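PDB 7L9R: deoxyhypusine synthase, putative from Entamoeba histolytica, which probably catalyses the NAD-dependent transfer of the aminobutyl group of spermidine to a lysine of eIF5A, the first step in making hypusine. Local coordinates for residues 123-126 against 127-131; 336-340 against 341-345. All coordinates share one frame; numbering follows the deposited sequence.

Contact 1 of 2, residues 123-126 against 127-131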
loop_
_atom_site.group_PDB
_atom_site.type_symbol
_atom_site.label_atom_id
_atom_site.label_comp_id
_atom_site.label_asym_id
_atom_site.label_seq_id
_atom_site.Cartn_x
_atom_site.Cartn_y
_atom_site.Cartn_z
ATOM N N GLY B 123 4.686 -12.463 20.110
ATOM C CA GLY B 123 6.077 -12.650 19.772
ATOM C C GLY B 123 7.025 -11.650 20.414
ATOM O O GLY B 123 8.230 -11.915 20.474
ATOM N N ALA B 124 6.516 -10.513 20.893
ATOM C CA ALA B 124 7.396 -9.460 21.389
ATOM C C ALA B 124 8.118 -9.893 22.655
ATOM O O ALA B 124 9.339 -9.735 22.769
ATOM C CB ALA B 124 6.603 -8.181 21.647
ATOM N N ILE B 125 7.379 -10.457 23.610
ATOM C CA ILE B 125 7.981 -10.840 24.881
ATOM C C ILE B 125 9.036 -11.922 24.670
ATOM O O ILE B 125 10.117 -11.885 25.273
ATOM C CB ILE B 125 6.887 -11.283 25.875
ATOM C CG1 ILE B 125 5.873 -10.153 26.081
ATOM C CG2 ILE B 125 7.492 -11.695 27.204
ATOM C CD1 ILE B 125 6.507 -8.814 26.450
ATOM N N GLU B 126 8.746 -12.898 23.809
ATOM C CA GLU B 126 9.684 -13.997 23.610
ATOM C C GLU B 126 10.950 -13.525 22.902
ATOM O O GLU B 126 12.034 -14.072 23.137
ATOM C CB GLU B 126 9.011 -15.126 22.827
ATOM C CG GLU B 126 7.761 -15.678 23.500
ATOM C CD GLU B 126 6.475 -15.021 23.002
ATOM O OE1 GLU B 126 6.449 -13.777 22.862
ATOM O OE2 GLU B 126 5.492 -15.754 22.760
ATOM N N THR B 127 10.828 -12.512 22.041
ATOM C CA THR B 127 12.001 -11.924 21.400
ATOM C C THR B 127 12.895 -11.235 22.423
ATOM O O THR B 127 14.123 -11.378 22.377
ATOM C CB THR B 127 11.553 -10.939 20.322
ATOM O OG1 THR B 127 10.746 -11.636 19.371
ATOM C CG2 THR B 127 12.740 -10.294 19.608
ATOM N N ASP B 128 12.292 -10.499 23.364
ATOM C CA ASP B 128 13.061 -9.824 24.405
ATOM C C ASP B 128 13.833 -10.833 25.248
ATOM O O ASP B 128 15.019 -10.628 25.549
ATOM C CB ASP B 128 12.109 -8.986 25.262
ATOM C CG ASP B 128 12.824 -8.128 26.301
ATOM O OD1 ASP B 128 13.822 -7.452 25.955
ATOM O OD2 ASP B 128 12.357 -8.106 27.465
ATOM N N ILE B 129 13.184 -11.952 25.592
ATOM C CA ILE B 129 13.837 -13.041 26.316
ATOM C C ILE B 129 14.925 -13.677 25.459
ATOM O O ILE B 129 16.042 -13.929 25.929
ATOM C CB ILE B 129 12.794 -14.090 26.748
ATOM C CG1 ILE B 129 11.811 -13.506 27.762
ATOM C CG2 ILE B 129 13.473 -15.347 27.289
ATOM C CD1 ILE B 129 10.615 -14.406 28.034
ATOM N N MET B 130 14.603 -13.964 24.195
ATOM C CA MET B 130 15.535 -14.653 23.307
ATOM C C MET B 130 16.837 -13.874 23.150
ATOM O O MET B 130 17.923 -14.465 23.125
ATOM C CB MET B 130 14.866 -14.876 21.948
ATOM C CG MET B 130 15.691 -15.655 20.950
ATOM S SD MET B 130 14.815 -15.960 19.396
ATOM C CE MET B 130 13.208 -16.471 19.993
ATOM N N LYS B 131 16.751 -12.545 23.065
ATOM C CA LYS B 131 17.946 -11.728 22.897
ATOM C C LYS B 131 18.851 -11.731 24.121
ATOM O O LYS B 131 20.004 -11.304 24.007
ATOM C CB LYS B 131 17.564 -10.288 22.548
ATOM C CG LYS B 131 17.054 -10.129 21.129
ATOM C CD LYS B 131 16.736 -8.686 20.805
ATOM C CE LYS B 131 16.617 -8.489 19.297
ATOM N NZ LYS B 131 16.366 -7.067 18.914
#
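The carbonyl oxygen of G123 is gripped twice by T127: its backbone N donates over 3.1 Å, and its hydroxyl OG1 over 2.8 Å from G123 O. The two donors come from opposite faces of the carbonyl plane, the hydroxyl tilted 32° from it. Chi1 of -59° brings OG1 to the same side as its own backbone N, within reach of the oxygen that this N-H already serves. G123 is the N-cap residue, with a positive phi (100°) that suits glycine. From here helix 124-130, which follows strand 117-120 of the parallel, Rossmann-like sheet, runs on with regular i to i+4 bonds, M130 N to E126 O measuring 2.8 Å. I125 CG2 meets I129 CD1 at 4.2 Å, while CG1 of I129 packs 3.4 Å from I125 O; both isoleucines rest on M196 of helix 189-200. M130 lays its CB 3.2 Å from E126 O, and its chain bends at the end, carrying CE back toward the same oxygen. Both acids find partners beyond this turn: E126 OE2 accepts from F227 N, D128 OD1 pairs with R103 and accepts from V206 N, and OD2 accepts from I207 N.

Contact 2 of 2, residues 336-340 against 341-345; sequences LIVSK and TFAVT
T341 turns its hydroxyl back onto the last turn of helix 330-339, OG1 donating to I337 O over 2.7 Å. A chi1 of 55° leaves OG1 straddled by the backbone N and C, from where it meets I337 O above the carbonyl plane, 42° out of it. K340 N reaches that oxygen from the opposite face. CG2 of I337 lies alongside, 4.1 Å from T341 OG1, and the two side chains run abreast. The next carbonyl is shared as well: V338 O takes A343 N nearly straight (3.0 Å, 161° at the hydrogen) and T341 N from high over the other face. The two methyls of V338 part: CG2 sits at the edge of the F342 ring, 4.2 Å from CD2, and CG1 makes a looser approach to A343 CB. CG2 of V344 lies 3.6 Å from K340 C, and both its methyls border S339 O. Within the helix, S339 OG donates to L336 O over 2.7 Å. K340 folds at chi2 and then extends, its NZ bonding N42, while T345 OG1 bonds N62. F31 of the second subunit packs on V338 and A343. The arrangement is that of a helix C-terminus closed by an i+5 to i backbone bond, A343 N to V338 O, with a threonine side chain taking up the carbonyl of I337.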
loop_
_atom_site.group_PDB
_atom_site.type_symbol
_atom_site.label_atom_id
_atom_site.label_comp_id
_atom_site.label_asym_id
_atom_site.label_seq_id
_atom_site.Cartn_x
_atom_site.Cartn_y
_atom_site.Cartn_z
ATOM N N LEU B 336 15.738 8.810 16.557
ATOM C CA LEU B 336 15.945 10.238 16.360
ATOM C C LEU B 336 14.968 11.047 17.203
ATOM O O LEU B 336 15.344 12.062 17.804
ATOM C CB LEU B 336 15.798 10.585 14.879
ATOM C CG LEU B 336 16.647 9.769 13.890
ATOM C CD1 LEU B 336 16.545 10.347 12.468
ATOM C CD2 LEU B 336 18.115 9.628 14.329
ATOM N N ILE B 337 13.704 10.615 17.254
ATOM C CA ILE B 337 12.708 11.320 18.053
ATOM C C ILE B 337 13.037 11.213 19.537
ATOM O O ILE B 337 12.908 12.188 20.286
ATOM C CB ILE B 337 11.296 10.786 17.733
ATOM C CG1 ILE B 337 10.862 11.243 16.336
ATOM C CG2 ILE B 337 10.286 11.225 18.785
ATOM C CD1 ILE B 337 9.572 10.593 15.842
ATOM N N VAL B 338 13.470 10.031 19.981
ATOM C CA VAL B 338 13.852 9.845 21.379
ATOM C C VAL B 338 14.966 10.811 21.767
ATOM O O VAL B 338 14.938 11.412 22.847
ATOM C CB VAL B 338 14.260 8.378 21.618
ATOM C CG1 VAL B 338 15.011 8.225 22.940
ATOM C CG2 VAL B 338 13.027 7.477 21.589
ATOM N N SER B 339 15.944 11.003 20.880
ATOM C CA SER B 339 17.069 11.878 21.197
ATOM C C SER B 339 16.644 13.329 21.392
ATOM O O SER B 339 17.352 14.082 22.069
ATOM C CB SER B 339 18.129 11.803 20.100
ATOM O OG SER B 339 17.712 12.525 18.957
ATOM N N LYS B 340 15.505 13.733 20.824
ATOM C CA LYS B 340 14.990 15.088 20.966
ATOM C C LYS B 340 13.869 15.185 21.995
ATOM O O LYS B 340 13.320 16.274 22.191
ATOM C CB LYS B 340 14.489 15.613 19.612
ATOM C CG LYS B 340 15.522 15.545 18.490
ATOM C CD LYS B 340 16.604 16.599 18.643
ATOM C CE LYS B 340 17.607 16.514 17.500
ATOM N NZ LYS B 340 18.638 17.598 17.579
ATOM N N THR B 341 13.513 14.076 22.652
ATOM C CA THR B 341 12.430 14.084 23.630
ATOM C C THR B 341 12.821 13.357 24.912
ATOM O O THR B 341 13.289 13.984 25.866
ATOM C CB THR B 341 11.164 13.453 23.041
ATOM O OG1 THR B 341 11.466 12.142 22.555
ATOM C CG2 THR B 341 10.611 14.301 21.898
ATOM N N PHE B 342 12.621 12.036 24.950
ATOM C CA PHE B 342 12.825 11.287 26.189
ATOM C C PHE B 342 14.243 11.416 26.729
ATOM O O PHE B 342 14.445 11.346 27.947
ATOM C CB PHE B 342 12.506 9.807 25.983
ATOM C CG PHE B 342 11.050 9.514 25.814
ATOM C CD1 PHE B 342 10.191 9.591 26.899
ATOM C CD2 PHE B 342 10.543 9.117 24.585
ATOM C CE1 PHE B 342 8.845 9.300 26.760
ATOM C CE2 PHE B 342 9.195 8.824 24.437
ATOM C CZ PHE B 342 8.344 8.917 25.529
ATOM N N ALA B 343 15.233 11.590 25.854
ATOM C CA ALA B 343 16.623 11.598 26.291
ATOM C C ALA B 343 17.087 12.957 26.805
ATOM O O ALA B 343 18.153 13.027 27.424
ATOM C CB ALA B 343 17.530 11.132 25.151
ATOM N N VAL B 344 16.330 14.028 26.565
ATOM C CA VAL B 344 16.713 15.360 27.024
ATOM C C VAL B 344 15.657 16.032 27.891
ATOM O O VAL B 344 16.002 16.938 28.666
ATOM C CB VAL B 344 17.076 16.285 25.841
ATOM C CG1 VAL B 344 18.437 15.930 25.277
ATOM C CG2 VAL B 344 16.001 16.176 24.748
ATOM N N THR B 345 14.389 15.653 27.805
ATOM C CA THR B 345 13.327 16.366 28.502
ATOM C C THR B 345 13.047 15.665 29.823
ATOM O O THR B 345 12.754 14.466 29.840
ATOM C CB THR B 345 12.057 16.419 27.653
ATOM O OG1 THR B 345 12.322 17.110 26.424
ATOM C CG2 THR B 345 10.957 17.150 28.405
#

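Contact 1 takes in the whole of the short helix 124-130 from its N-cap, whereas contact 2 closes helix 330-339 and leads into a loop. Their centres lie 25 Å apart, and they share neither a helix nor an atom-to-atom touch. In each a threonine hydroxyl donates to a carbonyl four residues earlier, but in contact 1 it joins a regular helical ladder, in contact 2 an irregular turn. Contact 1 is buried within its own chain and holds carboxylates whose partners come from other parts of the chain. Contact 2 is only partly buried, mixes apolar packing with hydrogen bonds to the last helical carbonyls, and borders the second subunit.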